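Local structure of fatty acid CoA ligase (Marinactinospora thermotolerans, 6SQ8) at residues G24-T27 with G28-R32; Q369-G373 with G374-T378; I399-E403 with A404-Y408. The protein belongs to the ANL superfamily of AMP-binding enzymes and binds adenosine monophosphate and 1-ethanoyl-9H-pyrido[3,4-b]indole-3-carboxylic acid. All coordinates share one frame; numbering follows the deposited sequence.

Interaction 1 of 3, residues G24-T27 with G28-R32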
ATOM      1  N   GLY A  24     -12.486 -23.164   1.078  1.00 47.65           N
ATOM      2  CA  GLY A  24     -12.050 -23.849   2.311  1.00 44.11           C
ATOM      3  C   GLY A  24     -10.551 -23.702   2.545  1.00 40.90           C
ATOM      4  O   GLY A  24      -9.953 -22.726   2.074  1.00 38.24           O
ATOM      5  N   SER A  25      -9.971 -24.656   3.291  1.00 38.52           N
ATOM      6  CA  SER A  25      -8.626 -24.570   3.897  1.00 38.36           C
ATOM      7  C   SER A  25      -7.544 -25.219   3.020  1.00 36.74           C
ATOM      8  O   SER A  25      -7.804 -26.147   2.264  1.00 37.58           O
ATOM      9  CB  SER A  25      -8.621 -25.225   5.242  1.00 40.99           C
ATOM     10  OG  SER A  25      -9.421 -24.501   6.156  1.00 51.02           O
ATOM     11  N   VAL A  26      -6.306 -24.733   3.174  1.00 32.96           N
ATOM     12  CA  VAL A  26      -5.115 -25.272   2.547  1.00 31.40           C
ATOM     13  C   VAL A  26      -4.062 -25.468   3.640  1.00 31.98           C
ATOM     14  O   VAL A  26      -3.610 -24.493   4.239  1.00 34.29           O
ATOM     15  CB  VAL A  26      -4.584 -24.329   1.455  1.00 29.88           C
ATOM     16  CG1 VAL A  26      -3.319 -24.880   0.807  1.00 29.42           C
ATOM     17  CG2 VAL A  26      -5.654 -23.985   0.430  1.00 29.05           C
ATOM     18  N   THR A  27      -3.667 -26.723   3.877  1.00 31.77           N
ATOM     19  CA  THR A  27      -2.717 -27.037   4.935  1.00 32.17           C
ATOM     20  C   THR A  27      -1.331 -26.499   4.575  1.00 32.16           C
ATOM     21  O   THR A  27      -1.004 -26.305   3.386  1.00 30.85           O
ATOM     22  CB  THR A  27      -2.591 -28.544   5.178  1.00 31.53           C
ATOM     23  OG1 THR A  27      -2.134 -29.168   3.972  1.00 36.32           O
ATOM     24  CG2 THR A  27      -3.884 -29.145   5.676  1.00 28.96           C
ATOM     25  N   GLY A  28      -0.522 -26.297   5.617  1.00 32.48           N
ATOM     26  CA  GLY A  28       0.899 -25.984   5.441  1.00 36.86           C
ATOM     27  C   GLY A  28       1.572 -26.969   4.502  1.00 33.23           C
ATOM     28  O   GLY A  28       2.274 -26.574   3.562  1.00 29.40           O
ATOM     29  N   ALA A  29       1.302 -28.255   4.761  1.00 33.28           N
ATOM     30  CA  ALA A  29       1.802 -29.357   3.953  1.00 34.79           C
ATOM     31  C   ALA A  29       1.519 -29.068   2.481  1.00 34.24           C
ATOM     32  O   ALA A  29       2.422 -29.086   1.641  1.00 37.26           O
ATOM     33  CB  ALA A  29       1.164 -30.656   4.376  1.00 34.05           C
ATOM     34  N   ARG A  30       0.255 -28.762   2.187  1.00 34.38           N
ATOM     35  CA  ARG A  30      -0.176 -28.685   0.823  1.00 35.68           C
ATOM     36  C   ARG A  30       0.423 -27.456   0.130  1.00 33.24           C
ATOM     37  O   ARG A  30       0.710 -27.493  -1.074  1.00 34.52           O
ATOM     38  CB  ARG A  30      -1.699 -28.694   0.748  1.00 38.59           C
ATOM     39  CG  ARG A  30      -2.209 -28.829  -0.678  1.00 41.77           C
ATOM     40  CD  ARG A  30      -3.694 -29.146  -0.682  1.00 41.47           C
ATOM     41  NE  ARG A  30      -4.295 -28.773  -1.952  1.00 41.65           N
ATOM     42  CZ  ARG A  30      -5.501 -28.239  -2.078  1.00 41.41           C
ATOM     43  NH1 ARG A  30      -6.240 -27.985  -0.996  1.00 39.30           N
ATOM     44  NH2 ARG A  30      -5.973 -28.008  -3.293  1.00 43.63           N
ATOM     45  N   LEU A  31       0.597 -26.372   0.884  1.00 31.83           N
ATOM     46  CA  LEU A  31       1.169 -25.146   0.320  1.00 33.65           C
ATOM     47  C   LEU A  31       2.666 -25.351   0.053  1.00 33.44           C
ATOM     48  O   LEU A  31       3.178 -24.963  -1.014  1.00 31.57           O
ATOM     49  CB  LEU A  31       0.927 -23.973   1.273  1.00 32.48           C
ATOM     50  CG  LEU A  31       1.632 -22.666   0.901  1.00 31.16           C
ATOM     51  CD1 LEU A  31       1.173 -22.141  -0.450  1.00 30.25           C
ATOM     52  CD2 LEU A  31       1.436 -21.621   1.988  1.00 33.30           C
ATOM     53  N   ARG A  32       3.358 -25.952   1.031  1.00 35.40           N
ATOM     54  CA  ARG A  32       4.786 -26.268   0.908  1.00 37.30           C
ATOM     55  C   ARG A  32       5.002 -27.078  -0.376  1.00 37.84           C
ATOM     56  O   ARG A  32       5.866 -26.726  -1.201  1.00 36.53           O
ATOM     57  CB  ARG A  32       5.285 -27.045   2.130  1.00 36.08           C
ATOM     58  CG  ARG A  32       5.497 -26.221   3.389  1.00 36.58           C
ATOM     59  CD  ARG A  32       5.570 -27.143   4.602  1.00 39.19           C
ATOM     60  NE  ARG A  32       5.752 -26.463   5.881  1.00 42.05           N
ATOM     61  CZ  ARG A  32       6.857 -25.797   6.225  1.00 45.68           C
ATOM     62  NH1 ARG A  32       7.902 -25.790   5.411  1.00 47.73           N
ATOM     63  NH2 ARG A  32       6.900 -25.112   7.361  1.00 40.26           N
TER
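Thr27 and Arg30 meet where the short strand 25-27 leads directly into helix 28-44. Thr27 is the N-cap residue of that helix. Two hydrogen bonds tie it to the first turn. The side-chain one is the capping bond: Arg30 N donates to Thr27 OG1 at 3.0 Å, with an N-H...O angle of 148°. The chi1 of 60° sets OG1 between the backbone N and the carbonyl carbon, where it can reach forward over the open end of the helix. The main-chain bond runs from Leu31 N to Thr27 O, also 3.0 Å long. It is the first i to i+4 bond of the helix, and Arg32 N repeats it to Gly28 O.

The other contacts are van der Waals. Thr27 OG1 lies 3.3 Å from Arg30 CB and 3.6 Å from Ala29 CB. Val26 CG1 sits 4.1 Å from Arg30 CB, and the two side chains cross at about a right angle. The same methyl is 4.4 Å from Leu31 CB. Arg30 has CG anti to its own amide nitrogen (chi1 -171°) and then runs extended, which carries the guanidinium back beside the strand. There NH1 stays 4.1 Å from Ser25 O, near the guanidinium plane.

Outside this stretch, Val26 bonds through its backbone to strand 17-20. Val26, Arg30 and Leu31 also touch helix 61-72. The chemistry implies that Thr27 caps the helix start twice over: its hydroxyl takes the Arg30 amide, which has no carbonyl of an earlier helical turn, and its carbonyl starts the regular bonding at Leu31.

Interaction 2 of 3, residues Q369-G373 with G374-T378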
ATOM      1  N   GLN A 369      18.534  10.817  -7.338  1.00 45.59           N
ATOM      2  CA  GLN A 369      17.669  11.979  -7.047  1.00 47.90           C
ATOM      3  C   GLN A 369      16.797  11.750  -5.798  1.00 44.43           C
ATOM      4  O   GLN A 369      16.133  12.666  -5.311  1.00 41.26           O
ATOM      5  CB  GLN A 369      16.741  12.261  -8.232  1.00 51.37           C
ATOM      6  CG  GLN A 369      17.461  12.856  -9.436  1.00 54.78           C
ATOM      7  CD  GLN A 369      16.490  13.339 -10.485  1.00 55.16           C
ATOM      8  OE1 GLN A 369      15.583  12.611 -10.882  1.00 55.39           O
ATOM      9  NE2 GLN A 369      16.669  14.572 -10.940  1.00 53.19           N
ATOM     10  N   VAL A 370      16.798  10.520  -5.286  1.00 42.46           N
ATOM     11  CA  VAL A 370      15.853  10.060  -4.288  1.00 39.29           C
ATOM     12  C   VAL A 370      16.606   9.466  -3.082  1.00 37.59           C
ATOM     13  O   VAL A 370      16.091   9.466  -1.985  1.00 35.71           O
ATOM     14  CB  VAL A 370      14.877   9.085  -4.980  1.00 37.94           C
ATOM     15  CG1 VAL A 370      14.629   7.821  -4.191  1.00 41.02           C
ATOM     16  CG2 VAL A 370      13.571   9.767  -5.326  1.00 36.84           C
ATOM     17  N   LEU A 371      17.832   8.979  -3.295  1.00 42.27           N
ATOM     18  CA  LEU A 371      18.717   8.486  -2.227  1.00 44.84           C
ATOM     19  C   LEU A 371      19.914   9.430  -2.078  1.00 45.50           C
ATOM     20  O   LEU A 371      20.390  10.039  -3.054  1.00 44.16           O
ATOM     21  CB  LEU A 371      19.216   7.078  -2.559  1.00 41.65           C
ATOM     22  CG  LEU A 371      18.163   5.978  -2.507  1.00 46.13           C
ATOM     23  CD1 LEU A 371      18.764   4.620  -2.869  1.00 45.93           C
ATOM     24  CD2 LEU A 371      17.492   5.902  -1.141  1.00 50.48           C
ATOM     25  N   SER A 372      20.413   9.514  -0.847  1.00 43.80           N
ATOM     26  CA  SER A 372      21.575  10.325  -0.538  1.00 44.26           C
ATOM     27  C   SER A 372      22.065   9.995   0.879  1.00 45.37           C
ATOM     28  O   SER A 372      21.400  10.301   1.870  1.00 53.57           O
ATOM     29  CB  SER A 372      21.262  11.792  -0.694  1.00 42.37           C
ATOM     30  OG  SER A 372      22.255  12.570  -0.058  1.00 42.55           O
ATOM     31  N   GLY A 373      23.220   9.339   0.951  1.00 42.94           N
ATOM     32  CA  GLY A 373      23.867   9.001   2.196  1.00 40.88           C
ATOM     33  C   GLY A 373      23.138   7.889   2.916  1.00 42.30           C
ATOM     34  O   GLY A 373      23.240   7.779   4.134  1.00 45.52           O
ATOM     35  N   GLY A 374      22.394   7.070   2.164  1.00 42.30           N
ATOM     36  CA  GLY A 374      21.585   5.990   2.735  1.00 43.51           C
ATOM     37  C   GLY A 374      20.194   6.451   3.164  1.00 43.93           C
ATOM     38  O   GLY A 374      19.397   5.648   3.660  1.00 44.04           O
ATOM     39  N   TRP A 375      19.918   7.755   2.993  1.00 45.02           N
ATOM     40  CA  TRP A 375      18.628   8.377   3.312  1.00 44.10           C
ATOM     41  C   TRP A 375      17.769   8.419   2.058  1.00 38.19           C
ATOM     42  O   TRP A 375      18.260   8.742   0.984  1.00 42.73           O
ATOM     43  CB  TRP A 375      18.813   9.786   3.894  1.00 49.41           C
ATOM     44  CG  TRP A 375      19.404   9.775   5.271  1.00 52.92           C
ATOM     45  CD1 TRP A 375      20.728   9.738   5.595  1.00 53.15           C
ATOM     46  CD2 TRP A 375      18.687   9.761   6.518  1.00 54.06           C
ATOM     47  NE1 TRP A 375      20.882   9.697   6.954  1.00 51.71           N
ATOM     48  CE2 TRP A 375      19.649   9.728   7.548  1.00 53.42           C
ATOM     49  CE3 TRP A 375      17.334   9.793   6.868  1.00 51.54           C
ATOM     50  CZ2 TRP A 375      19.297   9.728   8.897  1.00 54.11           C
ATOM     51  CZ3 TRP A 375      16.990   9.790   8.198  1.00 50.45           C
ATOM     52  CH2 TRP A 375      17.957   9.756   9.200  1.00 51.51           C
ATOM     53  N   LEU A 376      16.486   8.099   2.231  1.00 36.29           N
ATOM     54  CA  LEU A 376      15.484   8.133   1.168  1.00 34.83           C
ATOM     55  C   LEU A 376      14.557   9.338   1.361  1.00 34.22           C
ATOM     56  O   LEU A 376      14.076   9.596   2.447  1.00 34.88           O
ATOM     57  CB  LEU A 376      14.707   6.816   1.196  1.00 34.67           C
ATOM     58  CG  LEU A 376      13.412   6.799   0.390  1.00 35.04           C
ATOM     59  CD1 LEU A 376      13.707   7.007  -1.069  1.00 36.97           C
ATOM     60  CD2 LEU A 376      12.673   5.491   0.578  1.00 33.68           C
ATOM     61  N   ARG A 377      14.376  10.095   0.279  1.00 40.64           N
ATOM     62  CA  ARG A 377      13.406  11.186   0.139  1.00 40.51           C
ATOM     63  C   ARG A 377      12.038  10.552  -0.150  1.00 35.96           C
ATOM     64  O   ARG A 377      11.781  10.093  -1.253  1.00 36.17           O
ATOM     65  CB  ARG A 377      13.890  12.085  -1.006  1.00 45.71           C
ATOM     66  CG  ARG A 377      13.211  13.432  -1.212  1.00 51.35           C
ATOM     67  CD  ARG A 377      13.736  13.957  -2.549  1.00 57.72           C
ATOM     68  NE  ARG A 377      13.172  15.212  -3.053  1.00 61.23           N
ATOM     69  CZ  ARG A 377      13.787  16.405  -3.047  1.00 58.37           C
ATOM     70  NH1 ARG A 377      14.985  16.550  -2.507  1.00 57.01           N
ATOM     71  NH2 ARG A 377      13.187  17.464  -3.564  1.00 58.48           N
ATOM     72  N   THR A 378      11.165  10.532   0.855  1.00 31.92           N
ATOM     73  CA  THR A 378       9.854   9.913   0.744  1.00 30.96           C
ATOM     74  C   THR A 378       9.014  10.609  -0.324  1.00 31.91           C
ATOM     75  O   THR A 378       8.253   9.956  -1.011  1.00 32.32           O
ATOM     76  CB  THR A 378       9.087   9.952   2.068  1.00 30.35           C
ATOM     77  OG1 THR A 378       8.937  11.323   2.444  1.00 29.03           O
ATOM     78  CG2 THR A 378       9.768   9.154   3.163  1.00 31.42           C
TER
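Val370 O takes the backbone amide of Arg377 in a nearly straight bond, 2.9 Å from Arg377 N with an N-H...O angle of 178°. Leu376 CA adds a C-H...O contact to the same oxygen. The motif is a tight beta hairpin of strands 371-372 and 375-378, closed by a type I' turn from Ser372 to Trp375. Gly373 and Gly374 fill the two middle turn positions, both with positive phi.

Ser372 and Trp375 form the hydrogen-bonded pair next to the turn. Ser372 N donates to Trp375 O. The return bond from Trp375 N is longer, 3.2 Å to Ser372 O, and its donor stands well above the carbonyl plane.

Leu371 and Leu376 make up the non-hydrogen-bonded pair. Their side chains share one face of the hairpin and cross obliquely, with Leu371 CD2 3.7 Å from Leu376 CB. Val370 lies alongside Leu376 and points the same way, bringing CG1 close to Leu376 CD1. Leu376 also touches Glu301 and Ala302.

Trp375 leaves from the face it shares with Ser372, toward strands 330-334 and 347-352, and makes a cation-pi contact with Arg334. Strand 347-352 pairs antiparallel with 375-378. CG anti to the carbonyl carbon (chi1 -70°) lays the indole beside the turn: Ser372 O lies in the ring plane at its edge, and Trp375 CD1 is 3.5 Å from Gly373 O.

Interaction 3 of 3, residues I399-E403 with A404-Y408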
ATOM      1  N   ILE A 399       1.718  20.824  -2.405  1.00 30.24           N
ATOM      2  CA  ILE A 399       1.825  22.042  -1.647  1.00 28.53           C
ATOM      3  C   ILE A 399       1.345  23.192  -2.528  1.00 30.58           C
ATOM      4  O   ILE A 399       1.735  23.272  -3.674  1.00 34.99           O
ATOM      5  CB  ILE A 399       3.270  22.290  -1.183  1.00 26.72           C
ATOM      6  CG1 ILE A 399       3.800  21.158  -0.308  1.00 25.62           C
ATOM      7  CG2 ILE A 399       3.388  23.645  -0.494  1.00 28.35           C
ATOM      8  CD1 ILE A 399       5.273  21.245  -0.039  1.00 25.29           C
ATOM      9  N   ILE A 400       0.536  24.092  -1.964  1.00 31.47           N
ATOM     10  CA  ILE A 400       0.081  25.258  -2.668  1.00 31.62           C
ATOM     11  C   ILE A 400       0.928  26.446  -2.216  1.00 34.29           C
ATOM     12  O   ILE A 400       0.909  26.807  -1.032  1.00 31.86           O
ATOM     13  CB  ILE A 400      -1.416  25.478  -2.396  1.00 32.49           C
ATOM     14  CG1 ILE A 400      -2.240  24.338  -3.010  1.00 34.93           C
ATOM     15  CG2 ILE A 400      -1.860  26.844  -2.922  1.00 32.65           C
ATOM     16  CD1 ILE A 400      -3.539  24.036  -2.292  1.00 33.61           C
ATOM     17  N   ILE A 401       1.640  27.062  -3.168  1.00 36.55           N
ATOM     18  CA  ILE A 401       2.491  28.206  -2.819  1.00 39.06           C
ATOM     19  C   ILE A 401       1.756  29.504  -3.182  1.00 40.41           C
ATOM     20  O   ILE A 401       1.305  29.671  -4.303  1.00 39.30           O
ATOM     21  CB  ILE A 401       3.871  28.108  -3.491  1.00 37.32           C
ATOM     22  CG1 ILE A 401       4.553  26.772  -3.201  1.00 40.83           C
ATOM     23  CG2 ILE A 401       4.732  29.287  -3.090  1.00 36.49           C
ATOM     24  CD1 ILE A 401       5.818  26.539  -4.004  1.00 43.24           C
ATOM     25  N   VAL A 402       1.639  30.398  -2.200  1.00 41.10           N
ATOM     26  CA  VAL A 402       1.115  31.727  -2.413  1.00 46.16           C
ATOM     27  C   VAL A 402       2.143  32.728  -1.877  1.00 48.67           C
ATOM     28  O   VAL A 402       2.422  32.738  -0.702  1.00 44.93           O
ATOM     29  CB  VAL A 402      -0.278  31.928  -1.787  1.00 49.57           C
ATOM     30  CG1 VAL A 402      -1.195  30.750  -2.047  1.00 50.11           C
ATOM     31  CG2 VAL A 402      -0.218  32.274  -0.305  1.00 53.87           C
ATOM     32  N   GLU A 403       2.739  33.488  -2.804  1.00 52.58           N
ATOM     33  CA  GLU A 403       3.689  34.558  -2.520  1.00 55.47           C
ATOM     34  C   GLU A 403       4.650  34.127  -1.416  1.00 53.93           C
ATOM     35  O   GLU A 403       4.749  34.827  -0.407  1.00 53.36           O
ATOM     36  CB  GLU A 403       2.966  35.839  -2.083  1.00 57.77           C
ATOM     37  CG  GLU A 403       2.061  36.408  -3.149  1.00 63.70           C
ATOM     38  CD  GLU A 403       2.779  37.128  -4.279  1.00 64.64           C
ATOM     39  OE1 GLU A 403       3.634  38.019  -3.999  1.00 58.81           O
ATOM     40  OE2 GLU A 403       2.494  36.765  -5.433  1.00 66.08           O
ATOM     41  N   ALA A 404       5.342  32.995  -1.604  1.00 54.34           N
ATOM     42  CA  ALA A 404       6.423  32.578  -0.676  1.00 60.33           C
ATOM     43  C   ALA A 404       5.871  32.132   0.693  1.00 57.57           C
ATOM     44  O   ALA A 404       6.585  32.185   1.692  1.00 60.33           O
ATOM     45  CB  ALA A 404       7.423  33.706  -0.499  1.00 59.04           C
ATOM     46  N   TYR A 405       4.608  31.700   0.730  1.00 50.15           N
ATOM     47  CA  TYR A 405       4.030  31.014   1.896  1.00 46.09           C
ATOM     48  C   TYR A 405       3.499  29.648   1.424  1.00 40.10           C
ATOM     49  O   TYR A 405       2.965  29.535   0.324  1.00 35.98           O
ATOM     50  CB  TYR A 405       2.958  31.869   2.589  1.00 48.17           C
ATOM     51  CG  TYR A 405       3.463  33.155   3.205  1.00 52.78           C
ATOM     52  CD1 TYR A 405       3.990  33.207   4.481  1.00 54.92           C
ATOM     53  CD2 TYR A 405       3.408  34.347   2.500  1.00 56.00           C
ATOM     54  CE1 TYR A 405       4.450  34.399   5.032  1.00 54.83           C
ATOM     55  CE2 TYR A 405       3.845  35.552   3.035  1.00 52.23           C
ATOM     56  CZ  TYR A 405       4.393  35.575   4.299  1.00 54.46           C
ATOM     57  OH  TYR A 405       4.859  36.753   4.805  1.00 51.98           O
ATOM     58  N   ASN A 406       3.658  28.627   2.274  1.00 38.53           N
ATOM     59  CA  ASN A 406       3.203  27.277   2.005  1.00 37.16           C
ATOM     60  C   ASN A 406       1.803  27.062   2.591  1.00 32.34           C
ATOM     61  O   ASN A 406       1.611  27.141   3.801  1.00 29.07           O
ATOM     62  CB  ASN A 406       4.157  26.198   2.549  1.00 39.48           C
ATOM     63  CG  ASN A 406       5.358  25.983   1.662  1.00 40.56           C
ATOM     64  OD1 ASN A 406       5.426  26.519   0.552  1.00 43.16           O
ATOM     65  ND2 ASN A 406       6.265  25.135   2.108  1.00 40.08           N
ATOM     66  N   VAL A 407       0.855  26.745   1.713  1.00 29.03           N
ATOM     67  CA  VAL A 407      -0.447  26.272   2.129  1.00 28.87           C
ATOM     68  C   VAL A 407      -0.473  24.758   1.920  1.00 29.63           C
ATOM     69  O   VAL A 407      -0.392  24.275   0.794  1.00 32.59           O
ATOM     70  CB  VAL A 407      -1.561  26.979   1.335  1.00 29.64           C
ATOM     71  CG1 VAL A 407      -2.891  26.240   1.402  1.00 29.43           C
ATOM     72  CG2 VAL A 407      -1.736  28.417   1.799  1.00 27.72           C
ATOM     73  N   TYR A 408      -0.576  24.005   3.012  1.00 30.68           N
ATOM     74  CA  TYR A 408      -0.549  22.549   2.911  1.00 29.61           C
ATOM     75  C   TYR A 408      -1.978  22.075   2.692  1.00 28.98           C
ATOM     76  O   TYR A 408      -2.850  22.325   3.515  1.00 30.85           O
ATOM     77  CB  TYR A 408       0.111  21.936   4.138  1.00 30.16           C
ATOM     78  CG  TYR A 408       1.534  22.402   4.321  1.00 31.26           C
ATOM     79  CD1 TYR A 408       2.522  22.048   3.418  1.00 29.05           C
ATOM     80  CD2 TYR A 408       1.875  23.272   5.350  1.00 31.07           C
ATOM     81  CE1 TYR A 408       3.822  22.516   3.551  1.00 30.03           C
ATOM     82  CE2 TYR A 408       3.169  23.736   5.503  1.00 30.62           C
ATOM     83  CZ  TYR A 408       4.148  23.357   4.602  1.00 31.85           C
ATOM     84  OH  TYR A 408       5.415  23.820   4.771  1.00 31.16           O
TER
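Ile400 and Val407 form the tight part of this beta hairpin. They are a hydrogen-bonded antiparallel pair: Val407 N reaches Ile400 O at 2.7 Å, and Ile400 N reaches Val407 O at 2.9 Å. Their buried side chains meet on one face, CB to CB at 4.0 Å. Val402 is buried on that face too, with CG2 near Tyr405 CB. Leu467, His468 and helix 409-418 supply neighbours there. At the base of the hairpin, Ile399 CG1 rests at the edge of the buried Tyr408 ring, near its plane.

The face of Ile401 and Asn406 is looser. Both are exposed; they lie side by side and point the same way, with Ile401 CG1 3.9 Å from Asn406 OD1. Ile399 CG2 approaches the same amide oxygen at 3.7 Å. Asn406 ND2 donates to Tyr408 OH at 3.1 Å, and the hydroxyl lies in the amide plane.

A type I' turn from Val402 to Tyr405 closes the exposed end. Glu403 and Ala404 occupy its middle, both with positive phi. Tyr405 N bonds Val402 O from above the carbonyl plane. The Tyr405 ring stands beside the turn, where Val402 O lies at its edge and Glu403 O is 3.2 Å from CD2.

The chemistry implies two kinds of hold. Ile400, Val402 and Val407 are packed, though Tyr405 on their face is exposed. The amide-to-hydroxyl bond restrains exposed Asn406 and ties it to buried Tyr408, the N-cap residue of helix 409-418.

Overall arrangement
From the N terminus, interaction 1 comes first, where strand 25-27, paired with strand 17-20, passes into helix 28-44. Interaction 2 follows far along the chain, as a hairpin beside strand 347-352. Its centre lies about 41 Å from that of interaction 1. Interaction 3 is a separate two-stranded hairpin leading into helix 409-418. It lies across the chain's centre from interaction 1. Interactions 2 and 3 come within about 9 Å at their nearest atoms but do not touch. All three are local and in series: interactions 2 and 3 close tight turns, and none nests or crosses.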